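Glycosyl hydrolase family 2, TIM barrel domain protein (Parabacteroides merdae ATCC 43184, PDB 6DXU) probably hydrolyses beta-D-glucuronide conjugates, releasing glucuronic acid, as a family 2 glycoside hydrolase of a human gut bacterium. Local coordinates at residues T119-Y124 and L164-D169; W278-P283 and G382-E387; L377-G382 and H419-I424; C736-L741 and A748-Q753; S810-K815 and L824-P829. All coordinates share one frame; numbering follows the deposited sequence.

Contact 1. Residues T119-Y124 and L164-D169; sequences TDVYVY and LSIRCD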
# COMPACT_ATOMS: atom_id res chain seq x y z
N THR D 119 0.34 6.02 -19.37
CA THR D 119 1.15 7.22 -19.50
C THR D 119 1.29 7.88 -18.14
O THR D 119 0.33 7.92 -17.36
CB THR D 119 0.52 8.20 -20.52
OG1 THR D 119 0.36 7.54 -21.79
CG2 THR D 119 1.38 9.44 -20.71
N ASP D 120 2.49 8.37 -17.84
CA ASP D 120 2.75 9.13 -16.63
C ASP D 120 3.47 10.41 -17.02
O ASP D 120 4.39 10.39 -17.85
CB ASP D 120 3.57 8.32 -15.61
CG ASP D 120 2.77 7.18 -15.01
OD1 ASP D 120 1.99 7.43 -14.06
OD2 ASP D 120 2.87 6.05 -15.52
N VAL D 121 3.07 11.53 -16.42
CA VAL D 121 3.48 12.85 -16.84
C VAL D 121 4.20 13.53 -15.69
O VAL D 121 3.68 13.55 -14.57
CB VAL D 121 2.27 13.68 -17.28
CG1 VAL D 121 2.69 15.05 -17.81
CG2 VAL D 121 1.49 12.91 -18.31
N TYR D 122 5.36 14.14 -15.98
CA TYR D 122 6.17 14.80 -14.96
C TYR D 122 6.50 16.23 -15.37
O TYR D 122 6.88 16.48 -16.52
CB TYR D 122 7.48 14.06 -14.72
CG TYR D 122 7.30 12.67 -14.20
CD1 TYR D 122 7.04 11.63 -15.08
CD2 TYR D 122 7.36 12.40 -12.83
CE1 TYR D 122 6.87 10.34 -14.61
CE2 TYR D 122 7.19 11.11 -12.35
CZ TYR D 122 6.94 10.09 -13.26
OH TYR D 122 6.77 8.80 -12.82
N VAL D 123 6.35 17.14 -14.42
CA VAL D 123 6.86 18.51 -14.53
C VAL D 123 8.04 18.61 -13.58
O VAL D 123 7.87 18.49 -12.36
CB VAL D 123 5.76 19.53 -14.19
CG1 VAL D 123 6.37 20.93 -14.07
CG2 VAL D 123 4.64 19.49 -15.24
N TYR D 124 9.24 18.82 -14.14
CA TYR D 124 10.48 18.64 -13.39
C TYR D 124 10.43 17.26 -12.72
O TYR D 124 10.25 16.26 -13.41
CB TYR D 124 10.70 19.78 -12.39
CG TYR D 124 12.11 19.85 -11.81
CD1 TYR D 124 13.23 19.77 -12.63
CD2 TYR D 124 12.30 19.94 -10.44
CE1 TYR D 124 14.53 19.82 -12.08
CE2 TYR D 124 13.57 19.97 -9.89
CZ TYR D 124 14.67 19.92 -10.71
OH TYR D 124 15.93 19.96 -10.12
N LEU D 164 9.39 18.97 -19.30
CA LEU D 164 8.24 18.09 -19.34
C LEU D 164 8.76 16.74 -19.76
O LEU D 164 9.41 16.63 -20.81
CB LEU D 164 7.19 18.62 -20.34
CG LEU D 164 6.00 17.70 -20.62
CD1 LEU D 164 5.20 17.45 -19.36
CD2 LEU D 164 5.10 18.30 -21.72
N SER D 165 8.52 15.71 -18.95
CA SER D 165 8.97 14.37 -19.25
C SER D 165 7.75 13.47 -19.16
O SER D 165 6.97 13.57 -18.21
CB SER D 165 10.06 13.90 -18.25
OG SER D 165 11.07 14.89 -18.13
N ILE D 166 7.59 12.59 -20.15
CA ILE D 166 6.39 11.77 -20.25
C ILE D 166 6.85 10.34 -20.48
O ILE D 166 7.66 10.07 -21.38
CB ILE D 166 5.47 12.23 -21.40
CG1 ILE D 166 4.96 13.66 -21.12
CG2 ILE D 166 4.31 11.25 -21.56
CD1 ILE D 166 4.24 14.35 -22.33
N ARG D 167 6.35 9.42 -19.67
CA ARG D 167 6.62 8.01 -19.83
C ARG D 167 5.38 7.37 -20.44
O ARG D 167 4.28 7.55 -19.92
CB ARG D 167 6.95 7.37 -18.47
CG ARG D 167 7.29 5.87 -18.51
CD ARG D 167 7.38 5.34 -17.06
NE ARG D 167 7.95 4.00 -16.93
CZ ARG D 167 7.23 2.87 -16.92
NH1 ARG D 167 5.92 2.91 -17.08
NH2 ARG D 167 7.84 1.70 -16.74
N CYS D 168 5.55 6.66 -21.55
CA CYS D 168 4.48 5.87 -22.14
C CYS D 168 4.88 4.40 -22.08
O CYS D 168 6.05 4.06 -22.22
CB CYS D 168 4.18 6.27 -23.61
SG CYS D 168 3.45 7.90 -23.78
N ASP D 169 3.89 3.53 -21.91
CA ASP D 169 4.18 2.13 -21.65
C ASP D 169 3.12 1.30 -22.36
O ASP D 169 1.93 1.39 -22.04
CB ASP D 169 4.19 1.88 -20.13
CG ASP D 169 4.67 0.48 -19.75
OD1 ASP D 169 4.94 -0.35 -20.62
OD2 ASP D 169 4.79 0.21 -18.52
O HOH W 1 3.96 4.93 -17.77
O HOH W 2 10.14 16.40 -16.15
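D120 and R167 face each other as a hydrogen-bonded antiparallel pair in the six-stranded sheet of the family 2 sugar-binding domain, where strand 118-123 runs beside strand 162-169. D120 N donates to R167 O at 2.9 Å, and R167 N donates back to D120 O; Y122 and S165 form the same kind of pair two residues on. The R167 side chain shows how a long residue exploits such a register. Its CB lies 4.0 Å from D120 O, and CG, anti to the backbone N (chi1 -179°), starts a chain that stays extended as far as NE and touches P90 and W92 of strand 90-97. At the tip the guanidinium divides its work: NH2 forms a salt bridge with D43, while NH1 meets D169 OD2 of its own strand at 3.3 Å, from above the carboxylate plane. One water bridges R167 NH1, at 2.9 Å, and D120 OD2, at 2.7 Å. The other D120 oxygen, OD1, is held by H127. On the other face V121, L164 and I166 pack on L110 and F112 of strand 107-112, and V121 CG1 touches L164 CD1 at 3.8 Å.

Contact 2. Residues W278-P283 and G382-E387; sequences WDVDVP and GILVWE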
# COMPACT_ATOMS: atom_id res chain seq x y z
N TRP D 278 -29.01 16.90 -41.01
CA TRP D 278 -27.74 16.27 -41.37
C TRP D 278 -28.04 14.97 -42.11
O TRP D 278 -28.88 14.18 -41.68
CB TRP D 278 -26.91 16.00 -40.11
CG TRP D 278 -25.51 15.47 -40.36
CD1 TRP D 278 -24.36 16.21 -40.42
CD2 TRP D 278 -25.13 14.11 -40.56
NE1 TRP D 278 -23.28 15.37 -40.65
CE2 TRP D 278 -23.73 14.08 -40.75
CE3 TRP D 278 -25.84 12.90 -40.61
CZ2 TRP D 278 -23.02 12.90 -40.97
CZ3 TRP D 278 -25.13 11.72 -40.83
CH2 TRP D 278 -23.74 11.73 -41.01
N ASP D 279 -27.34 14.75 -43.22
CA ASP D 279 -27.55 13.59 -44.07
C ASP D 279 -26.20 13.13 -44.61
O ASP D 279 -25.24 13.90 -44.63
CB ASP D 279 -28.54 13.94 -45.20
CG ASP D 279 -28.61 12.88 -46.26
OD1 ASP D 279 -27.99 13.10 -47.33
OD2 ASP D 279 -29.24 11.82 -46.03
N VAL D 280 -26.13 11.86 -45.04
CA VAL D 280 -24.86 11.36 -45.56
C VAL D 280 -24.54 11.96 -46.93
O VAL D 280 -23.37 12.04 -47.31
CB VAL D 280 -24.82 9.83 -45.62
CG1 VAL D 280 -24.81 9.24 -44.18
CG2 VAL D 280 -25.97 9.26 -46.43
N ASP D 281 -25.56 12.40 -47.68
CA ASP D 281 -25.28 13.03 -48.96
C ASP D 281 -25.09 14.53 -48.84
O ASP D 281 -24.28 15.12 -49.58
CB ASP D 281 -26.41 12.75 -49.96
CG ASP D 281 -26.51 11.27 -50.31
OD1 ASP D 281 -27.63 10.74 -50.34
OD2 ASP D 281 -25.45 10.65 -50.54
N VAL D 282 -25.79 15.16 -47.90
CA VAL D 282 -25.66 16.59 -47.63
C VAL D 282 -25.40 16.77 -46.14
O VAL D 282 -26.33 17.08 -45.38
CB VAL D 282 -26.92 17.35 -48.10
CG1 VAL D 282 -26.73 18.86 -48.01
CG2 VAL D 282 -27.26 16.96 -49.54
N PRO D 283 -24.17 16.56 -45.67
CA PRO D 283 -23.88 16.76 -44.24
C PRO D 283 -23.89 18.25 -43.92
O PRO D 283 -23.12 19.02 -44.50
CB PRO D 283 -22.47 16.16 -44.08
CG PRO D 283 -21.87 16.26 -45.44
CD PRO D 283 -23.00 16.08 -46.42
N GLY D 382 -20.14 13.22 -44.09
CA GLY D 382 -21.37 12.44 -44.16
C GLY D 382 -21.16 10.95 -44.05
O GLY D 382 -21.59 10.18 -44.92
N ILE D 383 -20.50 10.50 -42.97
CA ILE D 383 -20.21 9.09 -42.75
C ILE D 383 -20.73 8.73 -41.36
O ILE D 383 -20.23 9.26 -40.37
CB ILE D 383 -18.71 8.78 -42.86
CG1 ILE D 383 -18.19 9.18 -44.25
CG2 ILE D 383 -18.44 7.30 -42.55
CD1 ILE D 383 -16.66 9.04 -44.38
N LEU D 384 -21.74 7.87 -41.30
CA LEU D 384 -22.25 7.40 -40.01
C LEU D 384 -21.21 6.53 -39.31
O LEU D 384 -20.34 5.93 -39.95
CB LEU D 384 -23.55 6.62 -40.21
CG LEU D 384 -24.71 7.46 -40.75
CD1 LEU D 384 -25.78 6.59 -41.40
CD2 LEU D 384 -25.29 8.32 -39.64
N VAL D 385 -21.30 6.45 -37.98
CA VAL D 385 -20.22 5.90 -37.17
C VAL D 385 -20.72 4.89 -36.14
O VAL D 385 -21.67 5.16 -35.39
CB VAL D 385 -19.43 7.02 -36.47
CG1 VAL D 385 -18.52 6.47 -35.36
CG2 VAL D 385 -18.60 7.79 -37.48
N TRP D 386 -20.03 3.75 -36.08
CA TRP D 386 -20.01 2.82 -34.96
C TRP D 386 -18.64 2.93 -34.31
O TRP D 386 -17.61 2.78 -34.99
CB TRP D 386 -20.30 1.40 -35.47
CG TRP D 386 -20.02 0.16 -34.63
CD1 TRP D 386 -19.08 -0.01 -33.63
CD2 TRP D 386 -20.67 -1.11 -34.77
NE1 TRP D 386 -19.13 -1.30 -33.14
CE2 TRP D 386 -20.09 -2.00 -33.83
CE3 TRP D 386 -21.68 -1.59 -35.60
CZ2 TRP D 386 -20.49 -3.32 -33.70
CZ3 TRP D 386 -22.09 -2.90 -35.46
CH2 TRP D 386 -21.49 -3.75 -34.54
N GLU D 387 -18.61 3.28 -33.02
CA GLU D 387 -17.36 3.43 -32.29
C GLU D 387 -17.44 2.59 -31.02
O GLU D 387 -18.42 2.69 -30.27
CB GLU D 387 -17.09 4.91 -31.98
CG GLU D 387 -15.63 5.19 -31.55
CD GLU D 387 -15.36 6.67 -31.33
OE1 GLU D 387 -16.27 7.41 -30.87
OE2 GLU D 387 -14.24 7.10 -31.64
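W278 and L384 pass each other running opposite ways, the six-membered ring of the indole against a leucine methyl: CZ3 lies 3.6 Å from L384 CD2. The ring is oblique both to that methyl and to G382 CA, which sits 3.6 Å from CZ2, whereas I383 N lies at the ring edge. With CG anti to the backbone N (chi1 -174°), the indole reaches across from the loop to the chain leaving helix 372-381. V280 approaches differently, its side chain crossing that of L384 at about a right angle, with CG1 3.9 Å from L384 CG and CB 3.3 Å from G382 O. P283 adds its CB, 3.8 Å from G382 N. Between these three residues G382 illustrates why a tight junction may demand glycine: its phi is positive (87°), and a CB there would fall 2.3 Å from V280 O, besides jamming against the preceding carbonyl. The loop is itself braced by an Asx turn, D279 OD1 accepting from D281 N at 2.6 Å and also from V282 N. Were W278 an alanine, a gap would probably open beside L384 and G382, and D379 O would lose the indole N-H that it now accepts. The contact thus joins the loop between strands 263-273 and 286-294, part of the family 2 range 202-308, to the TIM barrel, just where helix 372-381 gives way to strand 384-388, with L325 of strand 323-331 touching both V280 and L384.

Contact 3. Residues L377-G382 and H419-I424; sequences LCDELG and HPAVII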
# COMPACT_ATOMS: atom_id res chain seq x y z
N LEU D 377 -14.26 14.66 -39.21
CA LEU D 377 -14.32 14.41 -40.64
C LEU D 377 -15.56 13.61 -41.02
O LEU D 377 -16.15 13.84 -42.08
CB LEU D 377 -13.05 13.69 -41.11
CG LEU D 377 -11.84 14.61 -41.24
CD1 LEU D 377 -10.54 13.82 -41.27
CD2 LEU D 377 -12.00 15.46 -42.50
N CYS D 378 -15.98 12.67 -40.16
CA CYS D 378 -17.22 11.94 -40.44
C CYS D 378 -18.43 12.87 -40.41
O CYS D 378 -19.35 12.73 -41.23
CB CYS D 378 -17.40 10.79 -39.45
SG CYS D 378 -16.17 9.44 -39.67
N ASP D 379 -18.47 13.80 -39.45
CA ASP D 379 -19.54 14.79 -39.45
C ASP D 379 -19.54 15.61 -40.73
O ASP D 379 -20.61 15.91 -41.29
CB ASP D 379 -19.38 15.75 -38.27
CG ASP D 379 -19.68 15.12 -36.92
OD1 ASP D 379 -20.31 14.04 -36.84
OD2 ASP D 379 -19.27 15.75 -35.92
N GLU D 380 -18.36 16.03 -41.18
CA GLU D 380 -18.26 16.95 -42.31
C GLU D 380 -18.45 16.26 -43.64
O GLU D 380 -18.93 16.87 -44.59
CB GLU D 380 -16.90 17.64 -42.32
CG GLU D 380 -16.71 18.62 -41.19
CD GLU D 380 -15.29 19.13 -41.12
OE1 GLU D 380 -14.52 18.92 -42.10
OE2 GLU D 380 -14.93 19.73 -40.07
N LEU D 381 -18.06 14.99 -43.73
CA LEU D 381 -18.13 14.29 -45.00
C LEU D 381 -19.41 13.48 -45.17
O LEU D 381 -19.70 13.05 -46.29
CB LEU D 381 -16.93 13.35 -45.16
CG LEU D 381 -15.57 14.03 -45.33
CD1 LEU D 381 -14.47 13.00 -45.17
CD2 LEU D 381 -15.47 14.71 -46.69
N GLY D 382 -20.14 13.22 -44.09
CA GLY D 382 -21.37 12.44 -44.16
C GLY D 382 -21.16 10.95 -44.05
O GLY D 382 -21.59 10.18 -44.92
N HIS D 419 -21.30 14.36 -31.76
CA HIS D 419 -21.13 14.14 -33.20
C HIS D 419 -22.38 13.55 -33.83
O HIS D 419 -22.74 12.41 -33.51
CB HIS D 419 -19.94 13.21 -33.45
CG HIS D 419 -18.63 13.81 -33.06
ND1 HIS D 419 -18.03 14.81 -33.80
CD2 HIS D 419 -17.83 13.59 -31.99
CE1 HIS D 419 -16.91 15.17 -33.20
NE2 HIS D 419 -16.76 14.44 -32.11
N PRO D 420 -23.03 14.23 -34.77
CA PRO D 420 -24.21 13.62 -35.41
C PRO D 420 -23.89 12.34 -36.17
O PRO D 420 -24.77 11.50 -36.35
CB PRO D 420 -24.74 14.73 -36.34
CG PRO D 420 -23.55 15.61 -36.59
CD PRO D 420 -22.75 15.58 -35.30
N ALA D 421 -22.64 12.16 -36.60
CA ALA D 421 -22.28 10.92 -37.31
C ALA D 421 -22.52 9.68 -36.46
O ALA D 421 -22.85 8.62 -37.00
CB ALA D 421 -20.82 10.98 -37.76
N VAL D 422 -22.33 9.76 -35.14
CA VAL D 422 -22.35 8.54 -34.34
C VAL D 422 -23.77 8.03 -34.19
O VAL D 422 -24.67 8.76 -33.76
CB VAL D 422 -21.70 8.78 -32.96
CG1 VAL D 422 -21.75 7.50 -32.13
CG2 VAL D 422 -20.27 9.29 -33.11
N ILE D 423 -23.98 6.76 -34.54
CA ILE D 423 -25.25 6.08 -34.28
C ILE D 423 -25.11 4.88 -33.35
O ILE D 423 -26.13 4.40 -32.85
CB ILE D 423 -25.91 5.62 -35.59
CG1 ILE D 423 -24.92 4.75 -36.39
CG2 ILE D 423 -26.39 6.82 -36.38
CD1 ILE D 423 -25.53 4.01 -37.59
N ILE D 424 -23.91 4.35 -33.13
CA ILE D 424 -23.73 3.12 -32.37
C ILE D 424 -22.54 3.26 -31.43
O ILE D 424 -21.45 3.64 -31.86
CB ILE D 424 -23.54 1.90 -33.29
CG1 ILE D 424 -24.87 1.49 -33.93
CG2 ILE D 424 -22.94 0.73 -32.51
CD1 ILE D 424 -24.72 0.46 -35.05
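D379 receives two hydrogen bonds from the turn at H419-V422, one on each carboxylate oxygen. Its CG, anti to the carbonyl carbon (chi1 -71°), swings the carboxylate over to that turn. The shorter bond comes from H419 ND1, 2.6 Å from D379 OD2 and nearly straight at 168°. It leaves in the imidazole plane but arrives on the syn side 34° out of the carboxylate plane. D379 OD1 is met nearly along its C-O axis by A421 N at 3.0 Å. Together the bonds fix the buried carboxylate's rotation. H419 NE2 bonds E372 OE2, and an imidazole between two carboxylates is likely to be biased toward the positive form. The type I turn that presents these donors is closed by V422 N to H419 O (3.1 Å). An asparagine in place of D379 has one acceptor fewer and no charge, and would probably leave H419 or A421 N without its mate. Around this polar core, P420 CD comes within 3.3 Å of D379 OD1, and C378 CB rests 3.8 Å from A421 CB. The contact pins the end of helix 372-381 to the loop entering strand 422-429 of the TIM barrel; V385 of neighbouring strand 384-388 touches both C378 and A421.

Contact 4. Residues C736-L741 and A748-Q753; sequences CQVSLL and ALVQVQ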
# COMPACT_ATOMS: atom_id res chain seq x y z
N CYS D 736 17.31 -14.52 -60.03
CA CYS D 736 16.75 -13.20 -59.84
C CYS D 736 17.44 -12.23 -60.79
O CYS D 736 18.66 -12.10 -60.77
CB CYS D 736 16.95 -12.72 -58.40
SG CYS D 736 15.95 -13.61 -57.23
N GLN D 737 16.65 -11.58 -61.63
CA GLN D 737 17.15 -10.55 -62.52
C GLN D 737 16.80 -9.20 -61.90
O GLN D 737 15.63 -8.94 -61.61
CB GLN D 737 16.58 -10.75 -63.92
CG GLN D 737 16.67 -9.59 -64.88
CD GLN D 737 15.99 -9.93 -66.20
OE1 GLN D 737 15.80 -11.10 -66.54
NE2 GLN D 737 15.62 -8.90 -66.96
N VAL D 738 17.82 -8.38 -61.66
CA VAL D 738 17.68 -7.15 -60.88
C VAL D 738 18.07 -5.99 -61.77
O VAL D 738 19.13 -6.01 -62.40
CB VAL D 738 18.55 -7.17 -59.61
CG1 VAL D 738 18.26 -5.95 -58.73
CG2 VAL D 738 18.33 -8.46 -58.85
N SER D 739 17.24 -4.95 -61.79
CA SER D 739 17.50 -3.85 -62.69
C SER D 739 17.02 -2.55 -62.07
O SER D 739 16.16 -2.54 -61.19
CB SER D 739 16.82 -4.08 -64.04
OG SER D 739 15.41 -4.10 -63.88
N LEU D 740 17.61 -1.46 -62.53
CA LEU D 740 17.15 -0.12 -62.18
C LEU D 740 15.97 0.23 -63.09
O LEU D 740 16.14 0.37 -64.30
CB LEU D 740 18.29 0.88 -62.33
CG LEU D 740 17.87 2.33 -62.09
CD1 LEU D 740 17.32 2.49 -60.66
CD2 LEU D 740 19.03 3.29 -62.35
N LEU D 741 14.78 0.35 -62.50
CA LEU D 741 13.58 0.58 -63.31
C LEU D 741 13.40 2.06 -63.62
O LEU D 741 13.04 2.41 -64.75
CB LEU D 741 12.35 0.02 -62.58
CG LEU D 741 11.00 0.07 -63.29
CD1 LEU D 741 11.03 -0.60 -64.65
CD2 LEU D 741 9.95 -0.60 -62.42
N ALA D 748 15.90 5.79 -56.23
CA ALA D 748 15.96 4.83 -57.32
C ALA D 748 14.92 3.75 -57.06
O ALA D 748 14.72 3.33 -55.92
CB ALA D 748 17.35 4.21 -57.45
N LEU D 749 14.24 3.32 -58.12
CA LEU D 749 13.29 2.22 -58.03
C LEU D 749 13.90 0.97 -58.64
O LEU D 749 14.24 0.96 -59.83
CB LEU D 749 11.97 2.58 -58.73
CG LEU D 749 10.92 1.46 -58.74
CD1 LEU D 749 10.52 1.01 -57.32
CD2 LEU D 749 9.69 1.92 -59.52
N VAL D 750 14.06 -0.06 -57.84
CA VAL D 750 14.71 -1.30 -58.23
C VAL D 750 13.66 -2.37 -58.45
O VAL D 750 12.69 -2.47 -57.69
CB VAL D 750 15.74 -1.75 -57.18
CG1 VAL D 750 16.21 -3.17 -57.44
CG2 VAL D 750 16.94 -0.81 -57.20
N GLN D 751 13.83 -3.16 -59.51
CA GLN D 751 12.91 -4.23 -59.86
C GLN D 751 13.66 -5.55 -59.86
O GLN D 751 14.78 -5.65 -60.39
CB GLN D 751 12.26 -3.98 -61.23
CG GLN D 751 11.42 -5.15 -61.74
CD GLN D 751 10.83 -4.89 -63.13
OE1 GLN D 751 9.68 -4.46 -63.26
NE2 GLN D 751 11.63 -5.14 -64.16
N VAL D 752 13.03 -6.57 -59.29
CA VAL D 752 13.51 -7.95 -59.32
C VAL D 752 12.51 -8.75 -60.13
O VAL D 752 11.29 -8.61 -59.94
CB VAL D 752 13.64 -8.53 -57.90
CG1 VAL D 752 14.03 -10.00 -57.97
CG2 VAL D 752 14.63 -7.73 -57.09
N GLN D 753 13.01 -9.59 -61.04
CA GLN D 753 12.16 -10.50 -61.80
C GLN D 753 12.71 -11.91 -61.65
O GLN D 753 13.86 -12.18 -62.01
CB GLN D 753 12.08 -10.10 -63.28
CG GLN D 753 11.28 -11.06 -64.13
CD GLN D 753 9.79 -11.07 -63.78
OE1 GLN D 753 9.12 -10.05 -63.89
NE2 GLN D 753 9.28 -12.24 -63.39
O HOH W 3 14.57 -6.62 -63.43
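V738 and V750 touch because each carries CG1 anti to its N (chi1 -173° and 168°), which sets the two methyls 3.7 Å apart across a beta hairpin of strands 735-744 and 747-755. The side chains cross at a slant, whereas V738 and V752 run alongside each other, CG2 against CG2. Backbone bonds hold the hairpin in register: the pairs Q737-Q753 and S739-Q751 are each joined twice, and L741 N reaches L749 O at 2.8 Å. Such two-faced strands can serve different neighbours. V738 and V750 look toward L824 of strand 822-826, and hence toward a second four-stranded sheet, as in a beta sandwich; Q737, S739, Q751 and Q753 point to the other side. Strand 735-744 is at one margin of its sheet, and strand 747-755 continues inward to strand 798-804, whose L800 touches L741 and Q751. Near the turn L740 extends the valine face, its CD1 meeting A748 CB at 3.6 Å. L741 and L749 instead lie on the side of S739 and Q751, with their CD2 methyls 3.9 Å apart. On that polar face S739 turns its hydroxyl between the backbone N and the carbonyl carbon (chi1 64°), which brings OG to within bonding distance, 2.7 Å, of a water that links the two strands. The water donates to Q737 O at 3.1 Å, and Q751 NE2 donates weakly to the same water at 3.4 Å.

Contact 5. Residues S810-K815 and L824-P829; sequences SVVAVK and LELKSP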
# COMPACT_ATOMS: atom_id res chain seq x y z
N SER D 810 25.90 2.80 -53.77
CA SER D 810 25.51 1.65 -52.96
C SER D 810 25.53 0.40 -53.82
O SER D 810 25.55 0.46 -55.06
CB SER D 810 24.10 1.83 -52.36
OG SER D 810 23.97 3.08 -51.72
N VAL D 811 25.54 -0.75 -53.15
CA VAL D 811 25.27 -2.02 -53.80
C VAL D 811 24.08 -2.67 -53.12
O VAL D 811 24.07 -2.83 -51.89
CB VAL D 811 26.49 -2.96 -53.78
CG1 VAL D 811 26.13 -4.29 -54.41
CG2 VAL D 811 27.64 -2.32 -54.56
N VAL D 812 23.09 -3.04 -53.92
CA VAL D 812 21.92 -3.77 -53.46
C VAL D 812 22.13 -5.24 -53.77
O VAL D 812 22.59 -5.59 -54.86
CB VAL D 812 20.64 -3.23 -54.13
CG1 VAL D 812 19.46 -4.17 -53.87
CG2 VAL D 812 20.34 -1.82 -53.61
N ALA D 813 21.83 -6.09 -52.80
CA ALA D 813 21.81 -7.53 -52.98
C ALA D 813 20.38 -8.02 -52.89
O ALA D 813 19.58 -7.50 -52.11
CB ALA D 813 22.66 -8.24 -51.94
N VAL D 814 20.06 -9.03 -53.69
CA VAL D 814 18.72 -9.61 -53.76
C VAL D 814 18.86 -11.10 -53.53
O VAL D 814 19.56 -11.78 -54.29
CB VAL D 814 18.05 -9.33 -55.11
CG1 VAL D 814 16.73 -10.06 -55.19
CG2 VAL D 814 17.86 -7.84 -55.29
N LYS D 815 18.22 -11.60 -52.48
CA LYS D 815 18.34 -12.99 -52.08
C LYS D 815 17.00 -13.70 -52.20
O LYS D 815 15.94 -13.09 -52.06
CB LYS D 815 18.87 -13.12 -50.65
CG LYS D 815 20.23 -12.47 -50.43
CD LYS D 815 20.94 -13.07 -49.21
CE LYS D 815 20.59 -12.32 -47.95
NZ LYS D 815 21.54 -12.61 -46.83
N LEU D 824 23.14 -5.36 -57.66
CA LEU D 824 22.95 -4.20 -58.51
C LEU D 824 23.65 -3.01 -57.90
O LEU D 824 23.41 -2.69 -56.73
CB LEU D 824 21.47 -3.88 -58.71
CG LEU D 824 21.12 -2.67 -59.57
CD1 LEU D 824 21.50 -2.92 -61.04
CD2 LEU D 824 19.64 -2.33 -59.45
N GLU D 825 24.52 -2.36 -58.67
CA GLU D 825 25.15 -1.13 -58.23
C GLU D 825 24.24 0.07 -58.48
O GLU D 825 23.57 0.15 -59.51
CB GLU D 825 26.49 -0.90 -58.94
CG GLU D 825 27.46 -0.06 -58.13
CD GLU D 825 28.65 0.42 -58.94
OE1 GLU D 825 28.79 -0.00 -60.11
OE2 GLU D 825 29.43 1.25 -58.42
N LEU D 826 24.19 0.98 -57.51
CA LEU D 826 23.46 2.24 -57.63
C LEU D 826 24.44 3.40 -57.46
O LEU D 826 25.03 3.56 -56.38
CB LEU D 826 22.35 2.32 -56.59
CG LEU D 826 21.20 1.33 -56.74
CD1 LEU D 826 20.22 1.50 -55.57
CD2 LEU D 826 20.50 1.54 -58.07
N LYS D 827 24.64 4.17 -58.51
CA LYS D 827 25.49 5.35 -58.46
C LYS D 827 24.65 6.62 -58.47
O LYS D 827 23.50 6.64 -58.89
CB LYS D 827 26.47 5.38 -59.64
CG LYS D 827 27.48 4.25 -59.64
N SER D 828 25.23 7.69 -57.92
CA SER D 828 24.58 9.00 -57.95
C SER D 828 25.30 9.92 -58.94
O SER D 828 26.53 9.88 -59.03
CB SER D 828 24.58 9.66 -56.56
OG SER D 828 23.59 9.08 -55.73
N PRO D 829 24.56 10.75 -59.69
CA PRO D 829 25.15 11.67 -60.68
C PRO D 829 25.90 12.85 -60.05
O PRO D 829 26.58 12.70 -59.03
CB PRO D 829 23.93 12.18 -61.46
CG PRO D 829 22.82 11.23 -61.14
CD PRO D 829 23.09 10.77 -59.74
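S810 O accepts a hydrogen bond from L826 N at 2.8 Å with an almost perfectly straight N-H...O angle of 178°, although the donor is tilted 29° from the carbonyl plane. E825 CA-H supports the same oxygen with a CA-H...O contact of 3.6 Å. This is the open end of a beta hairpin formed by strands 810-815 and 822-826, close to the C-terminus of the chain. S810 with L826 and V812 with L824 are hydrogen-bonded antiparallel pairs, each joined in both directions; V812 N, for instance, reaches L824 O at 2.8 Å. Between them V811 and E825 form a non-hydrogen-bonded pair. The hairpin exemplifies a sheet margin with two distinct faces. On one, V812 and L826 cross at a slant, CG2 to CD1 at 3.9 Å; L826, its CG anti to the carbonyl carbon (chi1 -66°), thereby turns CD1 toward the valine. L824 projects from the same face onto V738 of strand 735-744, and S810 OG is bound by G777 N. The opposite face reaches the subunit interface: V811 packs on F823 of the second subunit, and K815 NZ, salt-bridged to E772 of its own chain, donates to G775 O of that subunit. Inward, strand 810-815 pairs with strand 768-775. On the V811 side E825 keeps an extended chain, its CG 3.7 Å from S810 O.

The five contacts fall into three groups. Contacts 2 and 3 have centres about 5 Å apart and share G382; W278 NE1 meets D379 O at 2.8 Å, and V385 N meets A421 O at 2.8 Å, so loop, helix and barrel strands form one unit. Contacts 4 and 5, about 10 Å apart between centres, lie on two facing sheets, V738 CG2 touching V814 CG2 at 3.6 Å. Contact 1 stands apart, its centre about 37 Å from that of contact 2; contacts 2 and 4 are about 45 Å apart between centres. One bicine pocket lies between the barrel and the C-terminal sheets, combining R523 of the barrel range with Q793, whose strand 791-793 belongs to the sheet of contact 5.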